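Local structure of N-alpha-acetyltransferase 30 (Saccharomyces cerevisiae, 6YGA) at residues V4-D9 and I49-K54; K20-A25 and I62-C67; R78-M83 and E114-T119. The protein catalyses, as catalytic subunit of the NatC complex, transfer of acetyl from acetyl-CoA to the N-terminal methionine of proteins such as the L-A virus GAG protein. One frame throughout, in Å; residues are numbered along the deposited sequence.

Contact 1: residues V4-D9 and I49-K54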
ATOM      1  N   VAL A   4       9.755  34.203 -19.121  1.00 70.83           N
ATOM      2  CA  VAL A   4      11.144  34.272 -18.683  1.00 68.76           C
ATOM      3  C   VAL A   4      11.299  33.376 -17.462  1.00 66.67           C
ATOM      4  O   VAL A   4      10.478  33.435 -16.539  1.00 66.90           O
ATOM      5  CB  VAL A   4      11.565  35.718 -18.360  1.00 69.77           C
ATOM      6  CG1 VAL A   4      12.994  35.762 -17.846  1.00 67.99           C
ATOM      7  CG2 VAL A   4      11.410  36.603 -19.589  1.00 73.51           C
ATOM      8  N   TYR A   5      12.341  32.547 -17.464  1.00 63.25           N
ATOM      9  CA  TYR A   5      12.622  31.600 -16.390  1.00 59.30           C
ATOM     10  C   TYR A   5      13.878  32.053 -15.656  1.00 62.92           C
ATOM     11  O   TYR A   5      14.943  32.180 -16.268  1.00 67.07           O
ATOM     12  CB  TYR A   5      12.801  30.187 -16.946  1.00 53.04           C
ATOM     13  CG  TYR A   5      11.660  29.743 -17.830  1.00 51.45           C
ATOM     14  CD1 TYR A   5      11.676  29.989 -19.196  1.00 52.00           C
ATOM     15  CD2 TYR A   5      10.560  29.084 -17.296  1.00 51.25           C
ATOM     16  CE1 TYR A   5      10.632  29.591 -20.007  1.00 53.30           C
ATOM     17  CE2 TYR A   5       9.511  28.681 -18.100  1.00 52.29           C
ATOM     18  CZ  TYR A   5       9.553  28.936 -19.455  1.00 54.33           C
ATOM     19  OH  TYR A   5       8.516  28.542 -20.266  1.00 59.02           O
ATOM     20  N   LYS A   6      13.757  32.285 -14.356  1.00 61.88           N
ATOM     21  CA  LYS A   6      14.824  32.870 -13.560  1.00 62.02           C
ATOM     22  C   LYS A   6      14.902  32.171 -12.214  1.00 62.90           C
ATOM     23  O   LYS A   6      13.912  31.597 -11.748  1.00 62.45           O
ATOM     24  CB  LYS A   6      14.598  34.375 -13.366  1.00 61.21           C
ATOM     25  CG  LYS A   6      13.163  34.742 -13.036  1.00 59.14           C
ATOM     26  CD  LYS A   6      12.803  36.110 -13.586  1.00 63.30           C
ATOM     27  CE  LYS A   6      13.668  37.198 -12.979  1.00 68.06           C
ATOM     28  NZ  LYS A   6      13.395  38.521 -13.602  1.00 74.56           N
ATOM     29  N   PRO A   7      16.069  32.181 -11.575  1.00 64.50           N
ATOM     30  CA  PRO A   7      16.178  31.590 -10.237  1.00 63.78           C
ATOM     31  C   PRO A   7      15.489  32.456  -9.193  1.00 65.39           C
ATOM     32  O   PRO A   7      15.250  33.649  -9.388  1.00 69.07           O
ATOM     33  CB  PRO A   7      17.690  31.528  -9.990  1.00 64.60           C
ATOM     34  CG  PRO A   7      18.314  31.661 -11.346  1.00 65.16           C
ATOM     35  CD  PRO A   7      17.387  32.547 -12.117  1.00 66.73           C
ATOM     36  N   LEU A   8      15.180  31.832  -8.062  1.00 65.33           N
ATOM     37  CA  LEU A   8      14.523  32.540  -6.972  1.00 67.87           C
ATOM     38  C   LEU A   8      15.469  33.537  -6.307  1.00 69.64           C
ATOM     39  O   LEU A   8      16.641  33.239  -6.059  1.00 70.28           O
ATOM     40  CB  LEU A   8      14.011  31.547  -5.931  1.00 65.69           C
ATOM     41  CG  LEU A   8      13.637  32.155  -4.577  1.00 65.44           C
ATOM     42  CD1 LEU A   8      12.264  32.808  -4.622  1.00 65.63           C
ATOM     43  CD2 LEU A   8      13.712  31.115  -3.476  1.00 64.50           C
ATOM     44  N   ASP A   9      14.946  34.730  -6.017  1.00 71.59           N
ATOM     45  CA  ASP A   9      15.631  35.722  -5.193  1.00 75.00           C
ATOM     46  C   ASP A   9      15.121  35.564  -3.766  1.00 76.38           C
ATOM     47  O   ASP A   9      13.989  35.954  -3.462  1.00 77.45           O
ATOM     48  CB  ASP A   9      15.383  37.141  -5.703  1.00 77.85           C
ATOM     49  CG  ASP A   9      16.190  38.186  -4.943  1.00 82.29           C
ATOM     50  OD1 ASP A   9      17.115  37.801  -4.197  1.00 82.56           O
ATOM     51  OD2 ASP A   9      15.898  39.393  -5.094  1.00 86.33           O
ATOM     52  N   ILE A  49      11.220  30.255 -11.068  1.00 48.00           N
ATOM     53  CA  ILE A  49       9.922  30.838 -11.374  1.00 50.80           C
ATOM     54  C   ILE A  49       9.860  31.148 -12.864  1.00 54.18           C
ATOM     55  O   ILE A  49      10.879  31.298 -13.542  1.00 55.65           O
ATOM     56  CB  ILE A  49       9.636  32.109 -10.547  1.00 51.73           C
ATOM     57  CG1 ILE A  49      10.810  33.089 -10.649  1.00 54.07           C
ATOM     58  CG2 ILE A  49       9.337  31.750  -9.102  1.00 50.52           C
ATOM     59  CD1 ILE A  49      10.577  34.407  -9.944  1.00 60.24           C
ATOM     60  N   ALA A  50       8.634  31.236 -13.370  1.00 56.27           N
ATOM     61  CA  ALA A  50       8.362  31.684 -14.727  1.00 56.85           C
ATOM     62  C   ALA A  50       7.513  32.941 -14.643  1.00 59.66           C
ATOM     63  O   ALA A  50       6.529  32.974 -13.898  1.00 60.75           O
ATOM     64  CB  ALA A  50       7.642  30.604 -15.540  1.00 54.65           C
ATOM     65  N   VAL A  51       7.902  33.976 -15.387  1.00 62.81           N
ATOM     66  CA  VAL A  51       7.164  35.232 -15.433  1.00 67.17           C
ATOM     67  C   VAL A  51       6.884  35.575 -16.891  1.00 70.55           C
ATOM     68  O   VAL A  51       7.660  35.230 -17.787  1.00 70.72           O
ATOM     69  CB  VAL A  51       7.922  36.389 -14.732  1.00 70.18           C
ATOM     70  CG1 VAL A  51       8.177  36.059 -13.263  1.00 69.61           C
ATOM     71  CG2 VAL A  51       9.231  36.713 -15.452  1.00 70.06           C
ATOM     72  N   ASP A  52       5.752  36.239 -17.128  1.00 73.25           N
ATOM     73  CA  ASP A  52       5.378  36.720 -18.456  1.00 76.58           C
ATOM     74  C   ASP A  52       5.818  38.175 -18.547  1.00 81.89           C
ATOM     75  O   ASP A  52       5.249  39.045 -17.879  1.00 85.91           O
ATOM     76  CB  ASP A  52       3.874  36.572 -18.696  1.00 78.96           C
ATOM     77  CG  ASP A  52       3.447  36.980 -20.108  1.00 82.39           C
ATOM     78  OD1 ASP A  52       4.290  37.467 -20.894  1.00 83.71           O
ATOM     79  OD2 ASP A  52       2.252  36.808 -20.433  1.00 84.45           O
ATOM     80  N   ASN A  53       6.838  38.436 -19.366  1.00 82.54           N
ATOM     81  CA  ASN A  53       7.401  39.780 -19.433  1.00 87.70           C
ATOM     82  C   ASN A  53       6.454  40.754 -20.122  1.00 93.17           C
ATOM     83  O   ASN A  53       6.430  41.941 -19.775  1.00 98.02           O
ATOM     84  CB  ASN A  53       8.750  39.741 -20.149  1.00 89.04           C
ATOM     85  CG  ASN A  53       9.780  40.641 -19.499  1.00 92.82           C
ATOM     86  OD1 ASN A  53       9.435  41.606 -18.819  1.00 95.92           O
ATOM     87  ND2 ASN A  53      11.055  40.328 -19.705  1.00 93.24           N
ATOM     88  N   LYS A  54       5.667  40.280 -21.084  1.00 94.34           N
ATOM     89  CA  LYS A  54       4.720  41.124 -21.800  1.00100.02           C
ATOM     90  C   LYS A  54       3.340  41.142 -21.157  1.00101.83           C
ATOM     91  O   LYS A  54       2.414  41.733 -21.720  1.00106.90           O
ATOM     92  CB  LYS A  54       4.613  40.675 -23.258  1.00102.38           C
ATOM     93  CG  LYS A  54       5.881  40.914 -24.057  1.00104.23           C
ATOM     94  CD  LYS A  54       6.344  42.353 -23.914  1.00108.38           C
ATOM     95  CE  LYS A  54       7.806  42.502 -24.290  1.00108.03           C
ATOM     96  NZ  LYS A  54       8.324  43.847 -23.920  1.00111.17           N
TER

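Contact 2: residues K20-A25 and I62-C67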
ATOM      1  N   LYS A  20       3.988  30.726  -2.919  1.00 70.64           N
ATOM      2  CA  LYS A  20       3.068  30.015  -2.038  1.00 67.23           C
ATOM      3  C   LYS A  20       1.648  30.036  -2.587  1.00 68.08           C
ATOM      4  O   LYS A  20       0.940  29.024  -2.530  1.00 67.72           O
ATOM      5  CB  LYS A  20       3.118  30.619  -0.632  1.00 67.96           C
ATOM      6  CG  LYS A  20       1.913  30.279   0.231  1.00 68.27           C
ATOM      7  CD  LYS A  20       2.278  30.185   1.701  1.00 68.31           C
ATOM      8  CE  LYS A  20       1.098  29.680   2.512  1.00 71.79           C
ATOM      9  NZ  LYS A  20       1.505  29.216   3.865  1.00 72.73           N
ATOM     10  N   LYS A  21       1.216  31.173  -3.138  1.00 70.42           N
ATOM     11  CA  LYS A  21      -0.138  31.265  -3.678  1.00 72.76           C
ATOM     12  C   LYS A  21      -0.327  30.329  -4.866  1.00 71.20           C
ATOM     13  O   LYS A  21      -1.364  29.668  -4.984  1.00 72.44           O
ATOM     14  CB  LYS A  21      -0.444  32.706  -4.082  1.00 76.97           C
ATOM     15  CG  LYS A  21      -1.913  32.964  -4.371  1.00 81.72           C
ATOM     16  CD  LYS A  21      -2.750  32.822  -3.106  1.00 84.79           C
ATOM     17  CE  LYS A  21      -4.184  33.282  -3.332  1.00 88.25           C
ATOM     18  NZ  LYS A  21      -4.965  33.354  -2.063  1.00 90.80           N
ATOM     19  N   LEU A  22       0.664  30.263  -5.756  1.00 69.48           N
ATOM     20  CA  LEU A  22       0.568  29.379  -6.915  1.00 68.85           C
ATOM     21  C   LEU A  22       0.438  27.922  -6.488  1.00 68.74           C
ATOM     22  O   LEU A  22      -0.467  27.209  -6.936  1.00 70.07           O
ATOM     23  CB  LEU A  22       1.793  29.557  -7.810  1.00 68.32           C
ATOM     24  CG  LEU A  22       1.830  30.723  -8.793  1.00 70.57           C
ATOM     25  CD1 LEU A  22       3.143  30.713  -9.562  1.00 69.51           C
ATOM     26  CD2 LEU A  22       0.653  30.640  -9.745  1.00 72.66           C
ATOM     27  N   ILE A  23       1.344  27.462  -5.625  1.00 67.34           N
ATOM     28  CA  ILE A  23       1.380  26.050  -5.256  1.00 65.86           C
ATOM     29  C   ILE A  23       0.137  25.665  -4.460  1.00 69.69           C
ATOM     30  O   ILE A  23      -0.403  24.567  -4.626  1.00 70.76           O
ATOM     31  CB  ILE A  23       2.681  25.744  -4.489  1.00 62.48           C
ATOM     32  CG1 ILE A  23       3.893  25.910  -5.412  1.00 58.56           C
ATOM     33  CG2 ILE A  23       2.650  24.344  -3.895  1.00 62.58           C
ATOM     34  CD1 ILE A  23       5.229  25.785  -4.715  1.00 57.50           C
ATOM     35  N   ASP A  24      -0.350  26.566  -3.600  1.00 72.02           N
ATOM     36  CA  ASP A  24      -1.491  26.237  -2.746  1.00 76.22           C
ATOM     37  C   ASP A  24      -2.778  26.067  -3.544  1.00 80.83           C
ATOM     38  O   ASP A  24      -3.651  25.289  -3.143  1.00 78.43           O
ATOM     39  CB  ASP A  24      -1.682  27.311  -1.674  1.00 79.08           C
ATOM     40  CG  ASP A  24      -0.692  27.182  -0.535  1.00 79.08           C
ATOM     41  OD1 ASP A  24      -0.118  26.085  -0.364  1.00 77.04           O
ATOM     42  OD2 ASP A  24      -0.495  28.174   0.195  1.00 81.04           O
ATOM     43  N   ALA A  25      -2.921  26.780  -4.662  1.00 87.97           N
ATOM     44  CA  ALA A  25      -4.140  26.667  -5.457  1.00 96.30           C
ATOM     45  C   ALA A  25      -4.325  25.256  -6.005  1.00101.31           C
ATOM     46  O   ALA A  25      -5.452  24.752  -6.075  1.00105.14           O
ATOM     47  CB  ALA A  25      -4.114  27.683  -6.597  1.00 96.03           C
ATOM     48  N   ILE A  62       4.017  33.190 -12.700  1.00 70.70           N
ATOM     49  CA  ILE A  62       2.900  32.408 -13.225  1.00 69.26           C
ATOM     50  C   ILE A  62       3.184  30.913 -13.200  1.00 66.91           C
ATOM     51  O   ILE A  62       2.284  30.113 -13.506  1.00 68.93           O
ATOM     52  CB  ILE A  62       2.523  32.854 -14.656  1.00 69.12           C
ATOM     53  CG1 ILE A  62       3.764  32.960 -15.551  1.00 66.45           C
ATOM     54  CG2 ILE A  62       1.802  34.187 -14.615  1.00 71.44           C
ATOM     55  CD1 ILE A  62       4.112  31.691 -16.310  1.00 61.89           C
ATOM     56  N   GLY A  63       4.400  30.515 -12.853  1.00 64.16           N
ATOM     57  CA  GLY A  63       4.739  29.117 -12.685  1.00 59.71           C
ATOM     58  C   GLY A  63       6.008  29.008 -11.874  1.00 56.74           C
ATOM     59  O   GLY A  63       6.830  29.930 -11.850  1.00 56.68           O
ATOM     60  N   CYS A  64       6.162  27.873 -11.199  1.00 54.27           N
ATOM     61  CA  CYS A  64       7.343  27.682 -10.372  1.00 54.07           C
ATOM     62  C   CYS A  64       7.593  26.199 -10.157  1.00 50.60           C
ATOM     63  O   CYS A  64       6.694  25.366 -10.295  1.00 51.38           O
ATOM     64  CB  CYS A  64       7.200  28.391  -9.023  1.00 57.81           C
ATOM     65  SG  CYS A  64       5.952  27.659  -7.950  1.00 61.21           S
ATOM     66  N   ILE A  65       8.834  25.890  -9.796  1.00 46.78           N
ATOM     67  CA  ILE A  65       9.236  24.540  -9.428  1.00 45.33           C
ATOM     68  C   ILE A  65      10.137  24.645  -8.205  1.00 43.38           C
ATOM     69  O   ILE A  65      10.975  25.549  -8.114  1.00 41.19           O
ATOM     70  CB  ILE A  65       9.925  23.815 -10.607  1.00 43.23           C
ATOM     71  CG1 ILE A  65      10.222  22.357 -10.258  1.00 44.89           C
ATOM     72  CG2 ILE A  65      11.190  24.547 -11.053  1.00 41.38           C
ATOM     73  CD1 ILE A  65      10.720  21.555 -11.445  1.00 47.05           C
ATOM     74  N   VAL A  66       9.936  23.746  -7.245  1.00 42.39           N
ATOM     75  CA  VAL A  66      10.651  23.768  -5.973  1.00 44.44           C
ATOM     76  C   VAL A  66      11.348  22.426  -5.808  1.00 42.28           C
ATOM     77  O   VAL A  66      10.699  21.373  -5.879  1.00 42.30           O
ATOM     78  CB  VAL A  66       9.704  24.046  -4.797  1.00 47.28           C
ATOM     79  CG1 VAL A  66      10.491  24.176  -3.515  1.00 49.44           C
ATOM     80  CG2 VAL A  66       8.891  25.304  -5.052  1.00 49.48           C
ATOM     81  N   CYS A  67      12.661  22.458  -5.588  1.00 42.15           N
ATOM     82  CA  CYS A  67      13.469  21.248  -5.563  1.00 43.00           C
ATOM     83  C   CYS A  67      14.416  21.257  -4.371  1.00 45.52           C
ATOM     84  O   CYS A  67      14.725  22.304  -3.798  1.00 48.42           O
ATOM     85  CB  CYS A  67      14.275  21.091  -6.860  1.00 41.96           C
ATOM     86  SG  CYS A  67      13.253  21.125  -8.347  1.00 45.54           S
TER

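Contact 3: residues R78-M83 and E114-T119. With EDO (1,2-ethanediol), chain K.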
ATOM      1  N   ARG A  78      20.851  12.565  -4.649  1.00 39.13           N
ATOM      2  CA  ARG A  78      19.501  12.436  -5.186  1.00 37.94           C
ATOM      3  C   ARG A  78      18.838  13.809  -5.222  1.00 38.96           C
ATOM      4  O   ARG A  78      18.568  14.406  -4.173  1.00 40.04           O
ATOM      5  CB  ARG A  78      18.674  11.459  -4.353  1.00 37.89           C
ATOM      6  CG  ARG A  78      17.182  11.525  -4.635  1.00 37.03           C
ATOM      7  CD  ARG A  78      16.450  10.328  -4.062  1.00 36.20           C
ATOM      8  NE  ARG A  78      16.792   9.099  -4.771  1.00 40.43           N
ATOM      9  CZ  ARG A  78      16.326   7.897  -4.449  1.00 42.32           C
ATOM     10  NH1 ARG A  78      15.497   7.758  -3.424  1.00 42.62           N
ATOM     11  NH2 ARG A  78      16.688   6.833  -5.152  1.00 45.17           N
ATOM     12  N   GLY A  79      18.589  14.310  -6.429  1.00 38.12           N
ATOM     13  CA  GLY A  79      17.732  15.463  -6.580  1.00 37.82           C
ATOM     14  C   GLY A  79      16.272  15.083  -6.419  1.00 41.27           C
ATOM     15  O   GLY A  79      15.863  13.958  -6.702  1.00 41.19           O
ATOM     16  N   TYR A  80      15.478  16.042  -5.949  1.00 42.51           N
ATOM     17  CA  TYR A  80      14.076  15.791  -5.642  1.00 43.09           C
ATOM     18  C   TYR A  80      13.232  16.975  -6.082  1.00 45.98           C
ATOM     19  O   TYR A  80      13.556  18.122  -5.761  1.00 50.79           O
ATOM     20  CB  TYR A  80      13.884  15.527  -4.142  1.00 43.98           C
ATOM     21  CG  TYR A  80      12.446  15.307  -3.735  1.00 44.00           C
ATOM     22  CD1 TYR A  80      11.784  14.134  -4.071  1.00 44.05           C
ATOM     23  CD2 TYR A  80      11.756  16.268  -3.009  1.00 43.30           C
ATOM     24  CE1 TYR A  80      10.471  13.928  -3.701  1.00 43.62           C
ATOM     25  CE2 TYR A  80      10.443  16.071  -2.633  1.00 41.62           C
ATOM     26  CZ  TYR A  80       9.806  14.900  -2.982  1.00 42.69           C
ATOM     27  OH  TYR A  80       8.497  14.700  -2.611  1.00 43.95           O
ATOM     28  N   ILE A  81      12.159  16.698  -6.817  1.00 44.18           N
ATOM     29  CA  ILE A  81      11.222  17.718  -7.271  1.00 42.26           C
ATOM     30  C   ILE A  81      10.039  17.709  -6.312  1.00 42.46           C
ATOM     31  O   ILE A  81       9.218  16.784  -6.332  1.00 43.06           O
ATOM     32  CB  ILE A  81      10.777  17.472  -8.719  1.00 41.93           C
ATOM     33  CG1 ILE A  81      11.983  17.536  -9.662  1.00 41.10           C
ATOM     34  CG2 ILE A  81       9.711  18.475  -9.137  1.00 41.65           C
ATOM     35  CD1 ILE A  81      11.642  17.294 -11.121  1.00 40.93           C
ATOM     36  N   GLY A  82       9.953  18.730  -5.463  1.00 42.08           N
ATOM     37  CA  GLY A  82       8.914  18.783  -4.454  1.00 44.23           C
ATOM     38  C   GLY A  82       7.596  19.330  -4.959  1.00 47.06           C
ATOM     39  O   GLY A  82       6.540  18.728  -4.734  1.00 47.03           O
HETATM   40  N   MSE A  83       7.641  20.470  -5.643  1.00 49.16           N
HETATM   41  CA  MSE A  83       6.427  21.106  -6.148  1.00 54.39           C
HETATM   42  C   MSE A  83       6.571  21.654  -7.568  1.00 54.22           C
HETATM   43  O   MSE A  83       7.634  22.133  -7.965  1.00 54.66           O
HETATM   44  CB  MSE A  83       5.992  22.239  -5.215  1.00 58.57           C
HETATM   45  CG  MSE A  83       5.539  21.777  -3.843  1.00 64.70           C
HETATM   46 SE   MSE A  83       6.950  21.823  -2.496  0.59 69.41          SE
HETATM   47  CE  MSE A  83       6.943  23.742  -2.123  1.00 68.15           C
ATOM     48  N   GLU A 114      20.814  11.393  -9.670  1.00 44.04           N
ATOM     49  CA  GLU A 114      19.476  10.978 -10.063  1.00 43.93           C
ATOM     50  C   GLU A 114      18.480  12.025  -9.591  1.00 44.96           C
ATOM     51  O   GLU A 114      18.749  12.797  -8.667  1.00 44.41           O
ATOM     52  CB  GLU A 114      19.128   9.602  -9.486  1.00 44.61           C
ATOM     53  CG  GLU A 114      19.102   9.574  -7.969  1.00 50.05           C
ATOM     54  CD  GLU A 114      19.311   8.185  -7.403  1.00 56.34           C
ATOM     55  OE1 GLU A 114      19.913   7.344  -8.101  1.00 57.92           O
ATOM     56  OE2 GLU A 114      18.876   7.936  -6.259  1.00 59.55           O
ATOM     57  N   ILE A 115      17.322  12.042 -10.245  1.00 42.87           N
ATOM     58  CA  ILE A 115      16.217  12.921  -9.890  1.00 40.52           C
ATOM     59  C   ILE A 115      15.028  12.047  -9.519  1.00 39.54           C
ATOM     60  O   ILE A 115      14.698  11.103 -10.246  1.00 40.95           O
ATOM     61  CB  ILE A 115      15.857  13.871 -11.046  1.00 37.96           C
ATOM     62  CG1 ILE A 115      17.116  14.544 -11.585  1.00 37.34           C
ATOM     63  CG2 ILE A 115      14.865  14.925 -10.579  1.00 36.60           C
ATOM     64  CD1 ILE A 115      17.783  15.464 -10.587  1.00 39.17           C
HETATM   65  N   MSE A 116      14.388  12.361  -8.398  1.00 35.35           N
HETATM   66  CA  MSE A 116      13.249  11.572  -7.938  1.00 35.63           C
HETATM   67  C   MSE A 116      12.029  12.450  -7.672  1.00 39.24           C
HETATM   68  O   MSE A 116      12.154  13.565  -7.167  1.00 40.27           O
HETATM   69  CB  MSE A 116      13.623  10.789  -6.676  1.00 36.36           C
HETATM   70  CG  MSE A 116      12.608   9.736  -6.252  1.00 36.02           C
HETATM   71 SE   MSE A 116      11.170  10.432  -5.132  0.54 36.29          SE
HETATM   72  CE  MSE A 116      12.101  10.438  -3.421  1.00 37.41           C
ATOM     73  N   LEU A 117      10.851  11.936  -8.021  1.00 39.97           N
ATOM     74  CA  LEU A 117       9.598  12.617  -7.738  1.00 41.27           C
ATOM     75  C   LEU A 117       8.510  11.573  -7.541  1.00 41.29           C
ATOM     76  O   LEU A 117       8.653  10.413  -7.937  1.00 41.29           O
ATOM     77  CB  LEU A 117       9.214  13.595  -8.859  1.00 43.44           C
ATOM     78  CG  LEU A 117       8.825  12.988 -10.214  1.00 43.33           C
ATOM     79  CD1 LEU A 117       7.312  12.898 -10.370  1.00 43.91           C
ATOM     80  CD2 LEU A 117       9.439  13.769 -11.368  1.00 43.53           C
ATOM     81  N   GLU A 118       7.420  11.999  -6.914  1.00 42.30           N
ATOM     82  CA  GLU A 118       6.217  11.194  -6.785  1.00 43.21           C
ATOM     83  C   GLU A 118       5.086  11.888  -7.525  1.00 47.12           C
ATOM     84  O   GLU A 118       5.014  13.121  -7.551  1.00 53.42           O
ATOM     85  CB  GLU A 118       5.829  10.982  -5.318  1.00 45.51           C
ATOM     86  CG  GLU A 118       6.911  10.335  -4.472  1.00 48.23           C
ATOM     87  CD  GLU A 118       7.610  11.319  -3.559  1.00 51.36           C
ATOM     88  OE1 GLU A 118       7.270  12.521  -3.603  1.00 52.56           O
ATOM     89  OE2 GLU A 118       8.495  10.887  -2.791  1.00 52.93           O
ATOM     90  N   THR A 119       4.208  11.093  -8.129  1.00 45.88           N
ATOM     91  CA  THR A 119       3.076  11.635  -8.860  1.00 47.19           C
ATOM     92  C   THR A 119       1.934  10.631  -8.807  1.00 44.82           C
ATOM     93  O   THR A 119       2.128   9.453  -8.497  1.00 43.02           O
ATOM     94  CB  THR A 119       3.452  11.969 -10.313  1.00 51.35           C
ATOM     95  OG1 THR A 119       2.412  12.748 -10.916  1.00 57.51           O
ATOM     96  CG2 THR A 119       3.647  10.704 -11.119  1.00 49.04           C
TER
HETATM   97  C1  EDO K 208       5.797  16.026  -9.188  1.00 69.08           C
HETATM   98  O1  EDO K 208       4.807  16.534 -10.092  1.00 69.84           O
HETATM   99  C2  EDO K 208       6.244  17.146  -8.258  1.00 67.84           C
HETATM  100  O2  EDO K 208       5.114  17.597  -7.504  1.00 68.96           O
HETATM  101  O   HOH W   1       7.203  14.801  -5.634  1.00 39.97           O

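Contact 1: residues V4-D9 and I49-K54
Strands 4-7 and 49-52 form an antiparallel pair at one edge of the GNAT sheet, their short axes approaching to 4.8 Å with 142° between chain directions. Val4 and Val51 make one hydrogen-bonded pair: Val4 N donates to Val51 O at 2.7 Å, and Val51 N returns a bond to Val4 O at 2.9 Å. Lys6 and Ile49 make the other, in which Ile49 N meets Lys6 O at 3.1 Å almost straight (172°). Between them Tyr5 and Ala50 form a non-hydrogen-bonded pair, their CA atoms 4.6 Å apart. The ring of Tyr5 has CG anti to its carbonyl carbon (chi1 -52°), which brings CE2 within 3.7 Å of Ala50 CB at an oblique approach. Helix 95-109 packs on this face, Ile95 touching both residues. On the face of Val4, Lys6, Ile49 and Val51, Lys6 CG and Ile49 CG1 each sit between backbone N and carbonyl carbon and meet at 3.7 Å. Ile49 is backed there by Gln15 and Ile19 of helix 13-26. Lys6 bends at chi2 and chi3, so its CD passes across Val51 CG2, while near the strand end Val4 CG2 lies 3.7 Å from Asn53 ND2.

Contact 2: residues K20-A25 and I62-C67
Of the helix backbone bonds within residues 20-25, the shortest is Asp24 N to Lys20 O, 3.0 Å, the one bond that grips this oxygen here. No hydrogen bond joins residues 20-25 to residues 62-67. The helix runs nearly perpendicular to strand 63-67 (85° between their directions), with axes 8.6 Å apart, a spacing bridged by apolar side chains. Leu22 points toward the strand with CG anti to its carbonyl carbon (chi1 -82°). This sends Leu22 CD1 against the Ile62-Gly63 peptide link, 3.6 Å from Ile62 C and 3.5 Å from Gly63 N. That link belongs to a classic beta bulge, in which Ile62 and Gly63 both face Ala50. The next residue, Ile23, extends its CG1 branch (chi2 173°) between two inward-pointing strand residues. Ile23 CG1 touches Cys64 SG at 3.7 Å, and Ile23 CD1 meets Val66 CG2, also at 3.7 Å, the latter two side chains crossing obliquely. Cys64 SG is set between its own backbone N and carbonyl carbon, rising from the strand to meet the isoleucine. Tyr36 of helix 33-40 and Met83 of the next strand also pack on Ile23. Lys20, whose CB points away from the strand, forms a salt bridge through NZ with Glu56 of the N-alpha-acetyltransferase 35 chain. Such a helix, laid across the strand at about a right angle with its leucine and isoleucine on the sheet, is the first helix of the GNAT fold.

Contact 3: residues R78-M83 and E114-T119
Strands 78-83 and 114-119 run parallel, inclined by 32°, and the axes of the two short segments approach to 4.5 Å. They are the two strands of a beta-alpha-beta unit of the GNAT fold, joined through helix 95-109. Gly79 anchors the pairing twice: its N donates to Glu114 O at 2.7 Å, nearly along the C=O axis, and its O accepts from Met116 N at 2.8 Å, with the donor above the carbonyl plane. A third bond, Ile81 N to Met116 O, is longer at 3.2 Å. Beyond it the strands diverge, and Gly82 with Met83 forms a classic beta bulge facing Val66; in this family such a bulge and splay are associated with acetyl-CoA binding.

Arg78 carries the polar end. A bend at chi3 (-69°) turns its guanidinium side-on to Glu114, and Arg78 NE (2.8 Å) and Arg78 NH2 (2.7 Å) both donate to Glu114 OE2 in a salt bridge. The guanidinium and carboxylate planes are 28° apart; Arg78 NE meets the anti lone pair of Glu114 OE2, whereas NH2 comes from above the carboxylate plane. Arg76 engages the other oxygen, so two arginines would be expected to stabilise the charged carboxylate. The selenomethionine Met116, beside Arg78, lies alongside Tyr80 and presents SE at the ring edge, a Met-aromatic contact. Tyr80 OH donates to the syn lone pair of Glu118 OE1 at 2.7 Å. On the other face, Ile81 CG1 packs on Ile115 CG2 and Ile81 CD1 on Leu117 CD2.

In the widening gap, a water accepts from Glu118 N and also bonds to Ile81 O. Farther along, the hydroxyl O2 of a 1,2-ethanediol, probably from the crystallisation liquor, makes a weak 3.3 Å bond to Gly82 O.

All three contacts reach one mixed sheet, and neighbouring strands connect them. Contact 1 and contact 2 meet where Ala50 pairs with Ile62 and Gly63, and contact 2 reaches contact 3 where Val66 pairs with Gly82 and Met83. Contacts 1 and 3 lie on opposite sides of the chain's centre, centres about 21 Å apart, and do not touch. Contact 2 is the buried one: helix on sheet, with van der Waals contacts and no hydrogen bond crossing. The other two are partly buried strand pairings, antiparallel at the edge and parallel further in. Contact 3 alone adds a salt bridge, a side-chain hydrogen bond and bridging water to its backbone bonds.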